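23S rRNA-specific endonuclease VapC20 (Mycobacterium tuberculosis H37Rv, PDB 5WZF) cleaves 23S ribosomal RNA in the sarcin-ricin loop as the magnesium-dependent endoribonuclease toxin of a type II toxin-antitoxin system. Local coordinates at residues 15-19 with 20-24; 89-92 with 93-96. All blocks are in the same frame, centred on the assembly; numbering follows the deposited sequence.

Contact 1 of 2, residues 15-19 with 20-24; sequences IFVDT and SFWAA
Asp18 O receives both Phe21 N and Trp22 N where the strand that ends at Val17 turns directly into the helix through 20-24. The Trp22 bond is nearly straight at the hydrogen (169°) and lies in the carbonyl plane, whereas Phe21 N comes from above that plane along a more bent path. The next bond in the series, Ala23 N to Thr19 O, is 2.9 Å. Asp18 is the N-cap: its side chain swings back over the helix start, and OD2 takes Ser20 N at 3.1 Å from above the carboxylate plane. The same oxygen accepts from Ser20 OG at 2.6 Å, on its anti side and close to the plane. Ser20 OG reaches it by sitting between its own backbone N and carbonyl carbon (chi1 54°), and it also bonds Phe129 N. Two donors on one oxygen probably help to hold the carboxylate, which is predicted to bind magnesium, its side chain about 4 Å from that of Asp111, the other predicted ligand. On the apolar side, Val17 CG1 lies over one face of the Trp22 indole, 3.5 Å from the centroid of the five-membered ring, a CH-pi contact. CG1 stands anti to the backbone N of Val17 (chi1 -174°), which also brings it to 3.6 Å from Phe21 CD2, so a single methyl serves both aromatic side chains. Trp22 NE1 bonds Thr49 OG1, and Thr19 OG1 bonds Glu56 of helix 51-63. This strand-to-helix corner belongs to the centre of the PIN-domain sheet: strand 14-17 runs between strands 46-50 and 125-127, Trp22 and Ala23 pack on helix 51-63, and Phe21 lies against helix 33-41.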
loop_
_atom_site.group_PDB
_atom_site.type_symbol
_atom_site.label_atom_id
_atom_site.label_comp_id
_atom_site.label_asym_id
_atom_site.label_seq_id
_atom_site.Cartn_x
_atom_site.Cartn_y
_atom_site.Cartn_z
ATOM N N ILE B 15 -3.490 10.156 18.572
ATOM C CA ILE B 15 -3.661 10.479 17.166
ATOM C C ILE B 15 -3.239 9.314 16.286
ATOM O O ILE B 15 -2.406 8.496 16.677
ATOM C CB ILE B 15 -2.850 11.726 16.745
ATOM C CG1 ILE B 15 -1.357 11.514 17.010
ATOM C CG2 ILE B 15 -3.360 12.963 17.457
ATOM C CD1 ILE B 15 -0.462 12.579 16.392
ATOM N N PHE B 16 -3.831 9.241 15.100
ATOM C CA PHE B 16 -3.375 8.311 14.073
ATOM C C PHE B 16 -2.720 9.125 12.965
ATOM O O PHE B 16 -3.281 10.114 12.510
ATOM C CB PHE B 16 -4.531 7.471 13.525
ATOM C CG PHE B 16 -4.111 6.498 12.457
ATOM C CD1 PHE B 16 -4.030 6.893 11.131
ATOM C CD2 PHE B 16 -3.775 5.196 12.784
ATOM C CE1 PHE B 16 -3.626 6.001 10.151
ATOM C CE2 PHE B 16 -3.372 4.300 11.810
ATOM C CZ PHE B 16 -3.296 4.709 10.492
ATOM N N VAL B 17 -1.532 8.718 12.529
ATOM C CA VAL B 17 -0.793 9.536 11.575
ATOM C C VAL B 17 -0.873 8.965 10.171
ATOM O O VAL B 17 -0.518 7.811 9.938
ATOM C CB VAL B 17 0.685 9.690 11.972
ATOM C CG1 VAL B 17 1.371 10.660 11.027
ATOM C CG2 VAL B 17 0.798 10.192 13.409
ATOM N N ASP B 18 -1.333 9.796 9.241
ATOM C CA ASP B 18 -1.528 9.400 7.851
ATOM C C ASP B 18 -0.306 9.732 6.996
ATOM O O ASP B 18 0.517 10.569 7.369
ATOM C CB ASP B 18 -2.770 10.094 7.287
ATOM C CG ASP B 18 -3.004 9.782 5.832
ATOM O OD1 ASP B 18 -3.065 8.583 5.490
ATOM O OD2 ASP B 18 -3.108 10.734 5.027
ATOM N N THR B 19 -0.205 9.063 5.854
ATOM C CA THR B 19 0.821 9.324 4.850
ATOM C C THR B 19 0.967 10.797 4.487
ATOM O O THR B 19 2.082 11.297 4.331
ATOM C CB THR B 19 0.512 8.533 3.571
ATOM O OG1 THR B 19 0.344 7.154 3.909
ATOM C CG2 THR B 19 1.624 8.686 2.533
ATOM N N SER B 20 -0.157 11.492 4.348
ATOM C CA SER B 20 -0.117 12.898 3.959
ATOM C C SER B 20 0.681 13.714 4.970
ATOM O O SER B 20 1.378 14.661 4.602
ATOM C CB SER B 20 -1.533 13.461 3.806
ATOM O OG SER B 20 -2.303 13.245 4.973
ATOM N N PHE B 21 0.603 13.331 6.241
ATOM C CA PHE B 21 1.351 14.041 7.272
ATOM C C PHE B 21 2.822 13.625 7.290
ATOM O O PHE B 21 3.704 14.484 7.342
ATOM C CB PHE B 21 0.738 13.823 8.658
ATOM C CG PHE B 21 1.434 14.598 9.745
ATOM C CD1 PHE B 21 1.041 15.892 10.050
ATOM C CD2 PHE B 21 2.500 14.045 10.438
ATOM C CE1 PHE B 21 1.689 16.613 11.034
ATOM C CE2 PHE B 21 3.154 14.763 11.420
ATOM C CZ PHE B 21 2.747 16.047 11.719
ATOM N N TRP B 22 3.083 12.320 7.261
ATOM C CA TRP B 22 4.459 11.828 7.262
ATOM C C TRP B 22 5.255 12.418 6.103
ATOM O O TRP B 22 6.417 12.799 6.259
ATOM C CB TRP B 22 4.512 10.300 7.162
ATOM C CG TRP B 22 4.115 9.504 8.376
ATOM C CD1 TRP B 22 3.269 8.434 8.394
ATOM C CD2 TRP B 22 4.576 9.671 9.723
ATOM N NE1 TRP B 22 3.159 7.933 9.666
ATOM C CE2 TRP B 22 3.954 8.673 10.504
ATOM C CE3 TRP B 22 5.444 10.569 10.352
ATOM C CZ2 TRP B 22 4.169 8.550 11.875
ATOM C CZ3 TRP B 22 5.655 10.448 11.715
ATOM C CH2 TRP B 22 5.022 9.444 12.460
ATOM N N ALA B 23 4.622 12.473 4.935
ATOM C CA ALA B 23 5.264 12.985 3.730
ATOM C C ALA B 23 5.599 14.462 3.863
ATOM O O ALA B 23 6.646 14.911 3.402
ATOM C CB ALA B 23 4.379 12.756 2.520
ATOM N N ALA B 24 4.702 15.219 4.488
ATOM C CA ALA B 24 4.950 16.635 4.722
ATOM C C ALA B 24 6.062 16.832 5.748
ATOM O O ALA B 24 6.874 17.744 5.627
ATOM C CB ALA B 24 3.676 17.333 5.184
#

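Contact 2 of 2, residues 89-92 with 93-96; sequences ADLE and EQAW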
loop_
_atom_site.group_PDB
_atom_site.type_symbol
_atom_site.label_atom_id
_atom_site.label_comp_id
_atom_site.label_asym_id
_atom_site.label_seq_id
_atom_site.Cartn_x
_atom_site.Cartn_y
_atom_site.Cartn_z
ATOM N N ALA B 89 -5.362 -9.554 9.299
ATOM C CA ALA B 89 -6.189 -10.069 8.215
ATOM C C ALA B 89 -7.657 -9.731 8.447
ATOM O O ALA B 89 -8.365 -9.354 7.515
ATOM C CB ALA B 89 -6.010 -11.573 8.072
ATOM N N ASP B 90 -8.100 -9.864 9.695
ATOM C CA ASP B 90 -9.474 -9.538 10.071
ATOM C C ASP B 90 -9.809 -8.078 9.804
ATOM O O ASP B 90 -10.873 -7.763 9.275
ATOM C CB ASP B 90 -9.721 -9.847 11.551
ATOM C CG ASP B 90 -9.946 -11.323 11.809
ATOM O OD1 ASP B 90 -10.301 -12.046 10.855
ATOM O OD2 ASP B 90 -9.773 -11.755 12.968
ATOM N N LEU B 91 -8.902 -7.187 10.189
ATOM C CA LEU B 91 -9.130 -5.759 10.014
ATOM C C LEU B 91 -9.138 -5.401 8.532
ATOM O O LEU B 91 -9.959 -4.595 8.086
ATOM C CB LEU B 91 -8.071 -4.950 10.768
ATOM C CG LEU B 91 -8.456 -3.531 11.196
ATOM C CD1 LEU B 91 -9.753 -3.539 11.989
ATOM C CD2 LEU B 91 -7.346 -2.899 12.016
ATOM N N GLU B 92 -8.241 -6.016 7.763
ATOM C CA GLU B 92 -8.216 -5.810 6.318
ATOM C C GLU B 92 -9.530 -6.240 5.666
ATOM O O GLU B 92 -10.017 -5.579 4.753
ATOM C CB GLU B 92 -7.047 -6.566 5.677
ATOM C CG GLU B 92 -5.714 -5.861 5.829
ATOM C CD GLU B 92 -4.651 -6.400 4.887
ATOM O OE1 GLU B 92 -4.928 -7.380 4.169
ATOM O OE2 GLU B 92 -3.545 -5.830 4.863
ATOM N N GLU B 93 -10.105 -7.342 6.134
ATOM C CA GLU B 93 -11.355 -7.820 5.556
ATOM C C GLU B 93 -12.480 -6.824 5.834
ATOM O O GLU B 93 -13.347 -6.600 4.986
ATOM C CB GLU B 93 -11.712 -9.204 6.098
ATOM C CG GLU B 93 -13.025 -9.765 5.571
ATOM C CD GLU B 93 -13.018 -9.983 4.066
ATOM O OE1 GLU B 93 -11.921 -10.137 3.486
ATOM O OE2 GLU B 93 -14.114 -9.992 3.465
ATOM N N GLN B 94 -12.459 -6.216 7.017
ATOM C CA GLN B 94 -13.442 -5.190 7.341
ATOM C C GLN B 94 -13.231 -3.977 6.444
ATOM O O GLN B 94 -14.191 -3.350 6.001
ATOM C CB GLN B 94 -13.356 -4.780 8.810
ATOM C CG GLN B 94 -14.436 -3.787 9.217
ATOM C CD GLN B 94 -14.238 -3.242 10.614
ATOM O OE1 GLN B 94 -13.465 -2.309 10.820
ATOM N NE2 GLN B 94 -14.937 -3.823 11.582
ATOM N N ALA B 95 -11.968 -3.660 6.173
ATOM C CA ALA B 95 -11.632 -2.559 5.279
ATOM C C ALA B 95 -12.146 -2.812 3.864
ATOM O O ALA B 95 -12.633 -1.895 3.205
ATOM C CB ALA B 95 -10.129 -2.331 5.259
ATOM N N TRP B 96 -12.040 -4.053 3.395
ATOM C CA TRP B 96 -12.538 -4.399 2.067
ATOM C C TRP B 96 -14.060 -4.267 1.984
ATOM O O TRP B 96 -14.592 -3.725 1.009
ATOM C CB TRP B 96 -12.130 -5.825 1.678
ATOM C CG TRP B 96 -10.712 -5.971 1.185
ATOM C CD1 TRP B 96 -9.714 -6.695 1.770
ATOM C CD2 TRP B 96 -10.149 -5.395 0.001
ATOM N NE1 TRP B 96 -8.560 -6.599 1.027
ATOM C CE2 TRP B 96 -8.800 -5.806 -0.064
ATOM C CE3 TRP B 96 -10.649 -4.560 -1.005
ATOM C CZ2 TRP B 96 -7.949 -5.420 -1.098
ATOM C CZ3 TRP B 96 -9.802 -4.178 -2.031
ATOM C CH2 TRP B 96 -8.466 -4.607 -2.068
HETATM O O HOH W 1 -6.203 -8.306 1.676
#
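Glu92 and Trp96, one turn apart on helix 89-101, are joined by a backbone bond, Trp96 N to Glu92 O at 2.9 Å, and by a water between their side chains. From Glu92 CB the chain leaves with CG beside its own backbone N (chi1 -79°) and runs extended through CG to CD, carrying the carboxylate clear of the helix backbone. At the tip, OE1 accepts from the water at 2.9 Å, while OE2 is hydrogen-bonded to His52 NE2 and to a polar side chain of another protein chain. The water in turn accepts from Trp96 NE1 at 3.0 Å, in the plane of the indole and at its edge. The pyrrole end of that indole turns back toward the preceding turn, with Trp96 CD1 3.2 Å from Glu92 O. On another side, Leu91 CD1 and Gln94 OE1 approach to 4.1 Å; the amide oxygen bonds Arg119, and Leu91 packs on helix 109-121. Outside the two segments, Glu93 OE2 pairs with a basic side chain of the other protein chain in a salt bridge. Both oxygens of the Glu92 carboxylate are thus engaged and the Trp96 indole N-H is satisfied through water, and the nearby acidic side chains probably make this helix face attractive to the basic group of the partner chain.

In the fold
The centre of contact 1 is about 4 Å, and that of contact 2 about 17 Å, from the centre of the chain; the first is buried, the second only partly. The two centres are about 21 Å apart and the contacts do not touch, yet helix 109-121 meets both, receiving Phe16 and Asp18 from one and Leu91, Gln94 and Ala95 from the other. The first joins a central strand to its following helix, and its carboxylate caps the helix and is itself part of the predicted magnesium site. The second stays within one helix, adds a water bridge to its backbone bonds, and brings Glu92 and Glu93 to the other protein chain, which does not touch contact 1.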